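Local coordinates for RNA-binding protein RMD9, mitochondrial (Saccharomyces cerevisiae S288C, PDB 7A9X) that binds a dodecamer RNA motif in the 3'-UTRs of yeast mitochondrial mRNAs and takes part in their processing or stability, at residues I423-N426 and Y427-H431. Sequence-based numbering, arbitrary orientation.
Sequences IDKN and YTLYH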
ATOM      1  N   ILE A 423     -18.563   9.639 -16.673  1.00 91.02           N
ATOM      2  CA  ILE A 423     -17.614   8.566 -16.391  1.00 84.49           C
ATOM      3  C   ILE A 423     -18.202   7.215 -16.777  1.00 84.27           C
ATOM      4  O   ILE A 423     -17.514   6.369 -17.362  1.00 82.40           O
ATOM      5  CB  ILE A 423     -17.196   8.588 -14.908  1.00 84.09           C
ATOM      6  CG1 ILE A 423     -16.537   9.920 -14.557  1.00 85.86           C
ATOM      7  CG2 ILE A 423     -16.240   7.438 -14.608  1.00 79.85           C
ATOM      8  CD1 ILE A 423     -15.383  10.260 -15.451  1.00 90.40           C
ATOM      9  N   ASP A 424     -19.477   6.989 -16.448  1.00 85.15           N
ATOM     10  CA  ASP A 424     -20.127   5.732 -16.802  1.00 87.35           C
ATOM     11  C   ASP A 424     -20.093   5.505 -18.307  1.00 91.75           C
ATOM     12  O   ASP A 424     -19.844   4.387 -18.771  1.00 99.89           O
ATOM     13  CB  ASP A 424     -21.568   5.733 -16.288  1.00 90.51           C
ATOM     14  CG  ASP A 424     -22.156   4.341 -16.182  1.00 97.59           C
ATOM     15  OD1 ASP A 424     -21.468   3.370 -16.561  1.00 99.53           O
ATOM     16  OD2 ASP A 424     -23.308   4.218 -15.710  1.00101.64           O
ATOM     17  N   LYS A 425     -20.323   6.566 -19.082  1.00 91.76           N
ATOM     18  CA  LYS A 425     -20.263   6.469 -20.534  1.00 96.43           C
ATOM     19  C   LYS A 425     -18.850   6.173 -21.025  1.00 99.23           C
ATOM     20  O   LYS A 425     -18.677   5.441 -22.006  1.00103.76           O
ATOM     21  CB  LYS A 425     -20.793   7.764 -21.149  1.00102.87           C
ATOM     22  CG  LYS A 425     -20.503   7.955 -22.626  1.00113.06           C
ATOM     23  CD  LYS A 425     -20.961   9.334 -23.077  1.00121.05           C
ATOM     24  CE  LYS A 425     -20.523   9.644 -24.500  1.00126.76           C
ATOM     25  NZ  LYS A 425     -20.865  11.042 -24.884  1.00130.77           N
ATOM     26  N   ASN A 426     -17.832   6.713 -20.352  1.00 97.60           N
ATOM     27  CA  ASN A 426     -16.461   6.546 -20.821  1.00100.32           C
ATOM     28  C   ASN A 426     -15.925   5.138 -20.594  1.00 99.08           C
ATOM     29  O   ASN A 426     -14.964   4.745 -21.262  1.00101.25           O
ATOM     30  CB  ASN A 426     -15.548   7.574 -20.151  1.00100.33           C
ATOM     31  CG  ASN A 426     -15.724   8.968 -20.725  1.00104.43           C
ATOM     32  OD1 ASN A 426     -16.782   9.305 -21.257  1.00110.93           O
ATOM     33  ND2 ASN A 426     -14.680   9.784 -20.629  1.00102.13           N
ATOM     34  N   TYR A 427     -16.512   4.375 -19.666  1.00 93.42           N
ATOM     35  CA  TYR A 427     -16.116   2.979 -19.511  1.00 87.74           C
ATOM     36  C   TYR A 427     -16.331   2.205 -20.805  1.00 91.54           C
ATOM     37  O   TYR A 427     -15.469   1.422 -21.221  1.00 90.48           O
ATOM     38  CB  TYR A 427     -16.901   2.323 -18.372  1.00 82.92           C
ATOM     39  CG  TYR A 427     -16.491   2.756 -16.983  1.00 79.18           C
ATOM     40  CD1 TYR A 427     -15.227   2.465 -16.491  1.00 75.15           C
ATOM     41  CD2 TYR A 427     -17.376   3.439 -16.158  1.00 83.02           C
ATOM     42  CE1 TYR A 427     -14.849   2.855 -15.218  1.00 75.56           C
ATOM     43  CE2 TYR A 427     -17.009   3.833 -14.884  1.00 80.29           C
ATOM     44  CZ  TYR A 427     -15.745   3.539 -14.419  1.00 79.49           C
ATOM     45  OH  TYR A 427     -15.381   3.930 -13.150  1.00 76.62           O
ATOM     46  N   THR A 428     -17.477   2.417 -21.455  1.00 95.16           N
ATOM     47  CA  THR A 428     -17.771   1.732 -22.706  1.00100.16           C
ATOM     48  C   THR A 428     -17.063   2.383 -23.889  1.00101.53           C
ATOM     49  O   THR A 428     -16.660   1.682 -24.825  1.00106.86           O
ATOM     50  CB  THR A 428     -19.283   1.709 -22.943  1.00107.49           C
ATOM     51  OG1 THR A 428     -19.946   1.257 -21.756  1.00111.24           O
ATOM     52  CG2 THR A 428     -19.632   0.768 -24.091  1.00110.29           C
ATOM     53  N   LEU A 429     -16.897   3.709 -23.860  1.00 98.08           N
ATOM     54  CA  LEU A 429     -16.282   4.408 -24.984  1.00 98.26           C
ATOM     55  C   LEU A 429     -14.838   3.968 -25.185  1.00 94.23           C
ATOM     56  O   LEU A 429     -14.412   3.692 -26.311  1.00100.30           O
ATOM     57  CB  LEU A 429     -16.360   5.920 -24.769  1.00 99.45           C
ATOM     58  CG  LEU A 429     -17.384   6.679 -25.613  1.00108.26           C
ATOM     59  CD1 LEU A 429     -18.789   6.168 -25.338  1.00113.10           C
ATOM     60  CD2 LEU A 429     -17.282   8.173 -25.349  1.00107.39           C
ATOM     61  N   TYR A 430     -14.067   3.899 -24.103  1.00 86.71           N
ATOM     62  CA  TYR A 430     -12.669   3.504 -24.174  1.00 88.27           C
ATOM     63  C   TYR A 430     -12.468   2.001 -24.018  1.00 95.69           C
ATOM     64  O   TYR A 430     -11.321   1.552 -23.918  1.00 96.19           O
ATOM     65  CB  TYR A 430     -11.858   4.268 -23.123  1.00 84.56           C
ATOM     66  CG  TYR A 430     -11.777   5.751 -23.406  1.00 88.85           C
ATOM     67  CD1 TYR A 430     -10.767   6.270 -24.206  1.00 88.53           C
ATOM     68  CD2 TYR A 430     -12.721   6.630 -22.887  1.00 90.31           C
ATOM     69  CE1 TYR A 430     -10.694   7.623 -24.476  1.00 91.80           C
ATOM     70  CE2 TYR A 430     -12.654   7.985 -23.151  1.00 92.47           C
ATOM     71  CZ  TYR A 430     -11.640   8.475 -23.946  1.00 93.51           C
ATOM     72  OH  TYR A 430     -11.568   9.823 -24.214  1.00 94.40           O
ATOM     73  N   HIS A 431     -13.552   1.224 -24.007  1.00 99.42           N
ATOM     74  CA  HIS A 431     -13.511  -0.239 -23.946  1.00102.97           C
ATOM     75  C   HIS A 431     -12.640  -0.717 -22.782  1.00104.10           C
ATOM     76  O   HIS A 431     -11.607  -1.365 -22.953  1.00103.72           O
ATOM     77  CB  HIS A 431     -13.023  -0.819 -25.277  1.00108.03           C
ATOM     78  CG  HIS A 431     -13.810  -0.350 -26.460  1.00117.88           C
ATOM     79  ND1 HIS A 431     -13.342   0.612 -27.329  1.00119.88           N
ATOM     80  CD2 HIS A 431     -15.035  -0.704 -26.916  1.00121.66           C
ATOM     81  CE1 HIS A 431     -14.242   0.826 -28.273  1.00123.84           C
ATOM     82  NE2 HIS A 431     -15.278   0.040 -28.045  1.00124.89           N
TER
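Tyr427 N, Leu429 N and Tyr430 N donate to the carbonyl oxygens of Ile423, Lys425 and Asn426, each four residues back, in the last turns of helix 417-429. The Tyr430 N to Asn426 O bond is the straightest, with 170° at the hydrogen and a length of 3.1 Å. The helix then ends in a Schellman motif, with His431 as the positive-phi residue.

Tyr427 packs against the preceding turn. Its CG stands anti to its own carbonyl carbon (chi1 -73°), which lays the ring back toward Ile423. The two side chains cross obliquely, with Ile423 CG2 3.7 Å from Tyr427 CE2. Ring atom CD2 of Tyr427 also lies 3.2 Å from Ile423 O, the same oxygen that accepts the Tyr427 N-H. Asp424 CA sits at the ring edge. The hydroxyl OH is hydrogen-bonded to Asn405, and Arg434 makes a cation-pi contact with the ring. Asp424 turns its carboxylate at 74° to this ring, and its OD2 forms a salt bridge with Arg460.

The extended Lys425 chain passes at a slant by Leu429, with Lys425 CE 3.7 Å from Leu429 CD2. Against helix 379-396, Tyr430 lies alongside Asn426, and both touch Ile390. Asn426 O approaches the Tyr430 ring edge in plane, 3.4 Å from Tyr430 CD2.

An alanine in place of Tyr427 would probably leave Ile423 CG2 without its aromatic neighbour and take the hydroxyl from Asn405 and the ring from Arg434.

This is probably the C-terminal end of the second helix of the seventh pentatricopeptide repeat. Apolar packing and polar bonds meet at one tyrosine, tying this helix to helix 401-410, while Asp424 adds a charged link to helix 454-470.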